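Metallo-carboxypeptidase (Pseudomonas aeruginosa, PDB 4A39) is a zinc-dependent carboxypeptidase of the M14 family, related to mammalian cytosolic carboxypeptidases, that probably removes residues from the C-terminal ends of its substrates. Local coordinates at residues Q258-M261 and K262-V266; G150-V153 and Q154-I158. All coordinates share one frame; numbering follows the deposited sequence.

Both contacts are local and belong to the zinc carboxypeptidase part of the chain, their centres about 19 Å apart. Contact 1 is the last two turns of helix 252-264 and the exit from it; contact 2 is the turn of the hairpin of strands 144-151 and 157-163. Neither is wholly core: each has three buried residues, with the rest partly or fully exposed. They are neighbours, since Ser152 and Ile158 of contact 2 touch the beginning of the helix that contact 1 ends. Their chemistry differs: a histidine and a charged pair gather round the helix end in contact 1, whereas backbone pairing and a serine hydroxyl hold contact 2, whose charged partner, Asp223, comes from helix 222-226.

Contact 1. Residues Q258-M261 and K262-V266; sequences QQEM and KRHGV
Glu260 and His264, one helical turn apart, meet through both backbone and side chain. The ring nitrogen ND1 of His264 gives a hydrogen bond to the backbone O of Glu260 at 2.7 Å, nearly straight at 163° and close to the imidazole plane. The backbone N of His264 reaches the same O at 3.0 Å, from the opposite face of the carbonyl plane, so this oxygen is gripped twice and the imidazole is fixed in rotation. With CG beside its backbone N (chi1 -54°), the ring folds back along the helix to make this bond. Farther out, OE1 of Glu260 comes within 3.0 Å of His264 CE1. The CE1 corner of the imidazole points at the face of the Arg263 guanidinium, over its centre. NH2 of Arg263 forms a long salt bridge to OE1 of Glu260, 3.4 Å, with the oxygen well out of the guanidinium plane, an attraction of charge without a directed N-H.

On the buried side, CB of Met261 meets CG2 of Val266 at 3.8 Å, beside Trp174 of the central sheet and Tyr340 of helix 332-340. Gly265 N bonds to Met261 O at 2.8 Å; its positive phi of 94° then swings the chain out of the helix, while its O takes a hydrogen bond from Trp174 NE1. This is a glycine-terminated helix C-terminus, passing into strand 268-275 of the carboxypeptidase alpha/beta fold.

Contact 2. Residues G150-V153 and Q154-I158; sequences GTSV and QGRDI
Ser152 lays its hydroxyl over the start of Arg156, with OG 3.3 Å from CB and accepting a hydrogen bond from the backbone N of Arg156 at 2.8 Å. A chi1 of 71° sets OG between the backbone N and carbonyl carbon of Ser152, turning it across the turn to this N-H. The same hydroxyl is hydrogen-bonded to Asp223 of helix 222-226, whose carboxylate also forms a salt bridge with Arg156 NH1 and takes a bond from Gln154 N; one acid therefore ties together three residues of the turn.

Here the chain reverses between strands 144-151 and 157-163, an antiparallel beta hairpin at the edge of the central sheet. Its tip is a type I turn from Ser152 to Gly155, closed by Gly155 N to Ser152 O at 3.0 Å, and Gly155, with a positive phi of 81°, is the G1 beta-bulge glycine. In this 3:5 hairpin Ser152 N binds Arg156 O at 2.9 Å, while Arg156 N turns to Ser152 OG rather than to Ser152 O. Further down, Gly150 and Ile158 form a hydrogen-bonded pair, with Gly150 N 2.9 Å from Ile158 O. Thr151 and Asp157 are a non-hydrogen-bonded pair, where Thr151 brings CG2 to within 3.8 Å of Gly155 CA. On the other face, Ile158 lays CB and CG1 against the Gly150 carbonyl, both 3.8 Å from its O, and touches Phe256 of helix 252-264 and Pro222.

Contact 1. Residues Q258-M261 and K262-V266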
loop_
_atom_site.group_PDB
_atom_site.type_symbol
_atom_site.label_atom_id
_atom_site.label_comp_id
_atom_site.label_asym_id
_atom_site.label_seq_id
_atom_site.Cartn_x
_atom_site.Cartn_y
_atom_site.Cartn_z
ATOM N N GLN A 258 -13.016 12.294 4.474
ATOM C CA GLN A 258 -13.707 12.618 5.719
ATOM C C GLN A 258 -15.107 13.180 5.476
ATOM O O GLN A 258 -16.024 12.914 6.249
ATOM C CB GLN A 258 -12.879 13.595 6.561
ATOM C CG GLN A 258 -11.723 12.916 7.296
ATOM C CD GLN A 258 -11.081 13.796 8.355
ATOM O OE1 GLN A 258 -11.742 14.637 8.967
ATOM N NE2 GLN A 258 -9.789 13.585 8.596
ATOM N N GLN A 259 -15.278 13.948 4.406
ATOM C CA GLN A 259 -16.595 14.507 4.109
ATOM C C GLN A 259 -17.572 13.399 3.729
ATOM O O GLN A 259 -18.740 13.416 4.133
ATOM C CB GLN A 259 -16.500 15.529 2.972
ATOM C CG GLN A 259 -15.782 16.815 3.357
ATOM C CD GLN A 259 -16.515 17.593 4.442
ATOM O OE1 GLN A 259 -16.017 18.603 4.938
ATOM N NE2 GLN A 259 -17.705 17.128 4.811
ATOM N N GLU A 260 -17.091 12.436 2.948
ATOM C CA GLU A 260 -17.924 11.322 2.516
ATOM C C GLU A 260 -18.250 10.414 3.696
ATOM O O GLU A 260 -19.355 9.870 3.787
ATOM C CB GLU A 260 -17.219 10.524 1.414
ATOM C CG GLU A 260 -17.042 11.289 0.104
ATOM C CD GLU A 260 -18.360 11.763 -0.485
ATOM O OE1 GLU A 260 -19.327 10.971 -0.496
ATOM O OE2 GLU A 260 -18.430 12.922 -0.946
ATOM N N MET A 261 -17.295 10.245 4.605
ATOM C CA MET A 261 -17.528 9.401 5.773
ATOM C C MET A 261 -18.593 10.025 6.660
ATOM O O MET A 261 -19.484 9.340 7.155
ATOM C CB MET A 261 -16.244 9.212 6.584
ATOM C CG MET A 261 -15.162 8.401 5.892
ATOM S SD MET A 261 -13.735 8.146 6.976
ATOM C CE MET A 261 -13.060 6.620 6.295
ATOM N N LYS A 262 -18.510 11.331 6.858
ATOM C CA LYS A 262 -19.475 12.023 7.703
ATOM C C LYS A 262 -20.899 11.860 7.197
ATOM O O LYS A 262 -21.847 11.748 7.985
ATOM C CB LYS A 262 -19.122 13.511 7.788
ATOM C CG LYS A 262 -17.874 13.815 8.601
ATOM C CD LYS A 262 -17.498 15.293 8.555
ATOM C CE LYS A 262 -16.251 15.567 9.382
ATOM N NZ LYS A 262 -15.755 16.959 9.201
ATOM N N ARG A 263 -21.043 11.821 5.877
ATOM C CA ARG A 263 -22.347 11.697 5.244
ATOM C C ARG A 263 -22.913 10.288 5.160
ATOM O O ARG A 263 -24.120 10.100 5.296
ATOM C CB ARG A 263 -22.295 12.306 3.841
ATOM C CG ARG A 263 -23.634 12.402 3.130
ATOM C CD ARG A 263 -23.639 13.625 2.245
ATOM N NE ARG A 263 -22.722 13.495 1.117
ATOM C CZ ARG A 263 -23.002 12.784 0.034
ATOM N NH1 ARG A 263 -24.161 12.155 -0.039
ATOM N NH2 ARG A 263 -22.150 12.727 -0.980
ATOM N N HIS A 264 -22.061 9.299 4.930
ATOM C CA HIS A 264 -22.573 7.941 4.824
ATOM C C HIS A 264 -22.433 7.073 6.063
ATOM O O HIS A 264 -23.182 6.107 6.216
ATOM C CB HIS A 264 -21.932 7.221 3.634
ATOM C CG HIS A 264 -22.058 7.959 2.342
ATOM N ND1 HIS A 264 -21.181 8.949 1.956
ATOM C CD2 HIS A 264 -22.975 7.861 1.354
ATOM C CE1 HIS A 264 -21.547 9.422 0.779
ATOM N NE2 HIS A 264 -22.631 8.777 0.391
ATOM N N GLY A 265 -21.491 7.388 6.944
ATOM C CA GLY A 265 -21.305 6.587 8.148
ATOM C C GLY A 265 -20.250 5.525 7.919
ATOM O O GLY A 265 -19.968 5.163 6.770
ATOM N N VAL A 266 -19.674 5.025 9.013
ATOM C CA VAL A 266 -18.618 4.018 8.956
ATOM C C VAL A 266 -18.804 2.933 10.021
ATOM O O VAL A 266 -18.978 3.239 11.198
ATOM C CB VAL A 266 -17.227 4.672 9.183
ATOM C CG1 VAL A 266 -16.131 3.621 9.074
ATOM C CG2 VAL A 266 -16.999 5.795 8.176
#

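Contact 2. Residues G150-V153 and Q154-I158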
loop_
_atom_site.group_PDB
_atom_site.type_symbol
_atom_site.label_atom_id
_atom_site.label_comp_id
_atom_site.label_asym_id
_atom_site.label_seq_id
_atom_site.Cartn_x
_atom_site.Cartn_y
_atom_site.Cartn_z
ATOM N N GLY A 150 -12.901 12.744 -5.555
ATOM C CA GLY A 150 -12.176 13.862 -4.975
ATOM C C GLY A 150 -11.126 14.369 -5.949
ATOM O O GLY A 150 -10.898 13.763 -6.997
ATOM N N THR A 151 -10.474 15.474 -5.604
ATOM C CA THR A 151 -9.459 16.053 -6.473
ATOM C C THR A 151 -8.167 16.311 -5.708
ATOM O O THR A 151 -8.160 16.998 -4.687
ATOM C CB THR A 151 -9.965 17.370 -7.087
ATOM O OG1 THR A 151 -11.179 17.118 -7.806
ATOM C CG2 THR A 151 -8.934 17.952 -8.037
ATOM N N SER A 152 -7.074 15.745 -6.210
ATOM C CA SER A 152 -5.772 15.906 -5.574
ATOM C C SER A 152 -5.234 17.317 -5.776
ATOM O O SER A 152 -5.776 18.098 -6.557
ATOM C CB SER A 152 -4.777 14.906 -6.160
ATOM O OG SER A 152 -4.448 15.265 -7.492
ATOM N N VAL A 153 -4.159 17.639 -5.070
ATOM C CA VAL A 153 -3.548 18.954 -5.185
ATOM C C VAL A 153 -3.265 19.320 -6.642
ATOM O O VAL A 153 -3.503 20.460 -7.064
ATOM C CB VAL A 153 -2.233 19.014 -4.382
ATOM C CG1 VAL A 153 -1.499 20.313 -4.678
ATOM C CG2 VAL A 153 -2.533 18.898 -2.897
ATOM N N GLN A 154 -2.779 18.352 -7.414
ATOM C CA GLN A 154 -2.450 18.600 -8.813
ATOM C C GLN A 154 -3.544 18.247 -9.822
ATOM O O GLN A 154 -3.279 18.145 -11.018
ATOM C CB GLN A 154 -1.148 17.884 -9.175
ATOM C CG GLN A 154 0.022 18.282 -8.280
ATOM C CD GLN A 154 1.341 17.747 -8.787
ATOM O OE1 GLN A 154 1.433 16.592 -9.189
ATOM N NE2 GLN A 154 2.375 18.589 -8.767
ATOM N N GLY A 155 -4.766 18.048 -9.341
ATOM C CA GLY A 155 -5.871 17.763 -10.243
ATOM C C GLY A 155 -6.065 16.351 -10.759
ATOM O O GLY A 155 -6.501 16.164 -11.894
ATOM N N ARG A 156 -5.737 15.357 -9.943
ATOM C CA ARG A 156 -5.929 13.966 -10.334
ATOM C C ARG A 156 -7.121 13.421 -9.545
ATOM O O ARG A 156 -7.389 13.869 -8.428
ATOM C CB ARG A 156 -4.664 13.151 -10.048
ATOM C CG ARG A 156 -3.468 13.567 -10.904
ATOM C CD ARG A 156 -2.304 12.594 -10.770
ATOM N NE ARG A 156 -1.227 12.908 -11.708
ATOM C CZ ARG A 156 -0.338 13.883 -11.536
ATOM N NH1 ARG A 156 -0.381 14.648 -10.453
ATOM N NH2 ARG A 156 0.590 14.100 -12.460
ATOM N N ASP A 157 -7.845 12.472 -10.131
ATOM C CA ASP A 157 -9.025 11.896 -9.487
ATOM C C ASP A 157 -8.765 10.986 -8.290
ATOM O O ASP A 157 -7.834 10.186 -8.297
ATOM C CB ASP A 157 -9.851 11.083 -10.492
ATOM C CG ASP A 157 -10.638 11.950 -11.454
ATOM O OD1 ASP A 157 -11.006 13.076 -11.071
ATOM O OD2 ASP A 157 -10.912 11.488 -12.582
ATOM N N ILE A 158 -9.619 11.112 -7.276
ATOM C CA ILE A 158 -9.573 10.262 -6.087
ATOM C C ILE A 158 -10.949 9.587 -6.084
ATOM O O ILE A 158 -11.885 10.077 -5.455
ATOM C CB ILE A 158 -9.440 11.070 -4.771
ATOM C CG1 ILE A 158 -8.262 12.043 -4.847
ATOM C CG2 ILE A 158 -9.265 10.112 -3.600
ATOM C CD1 ILE A 158 -6.926 11.373 -4.928
#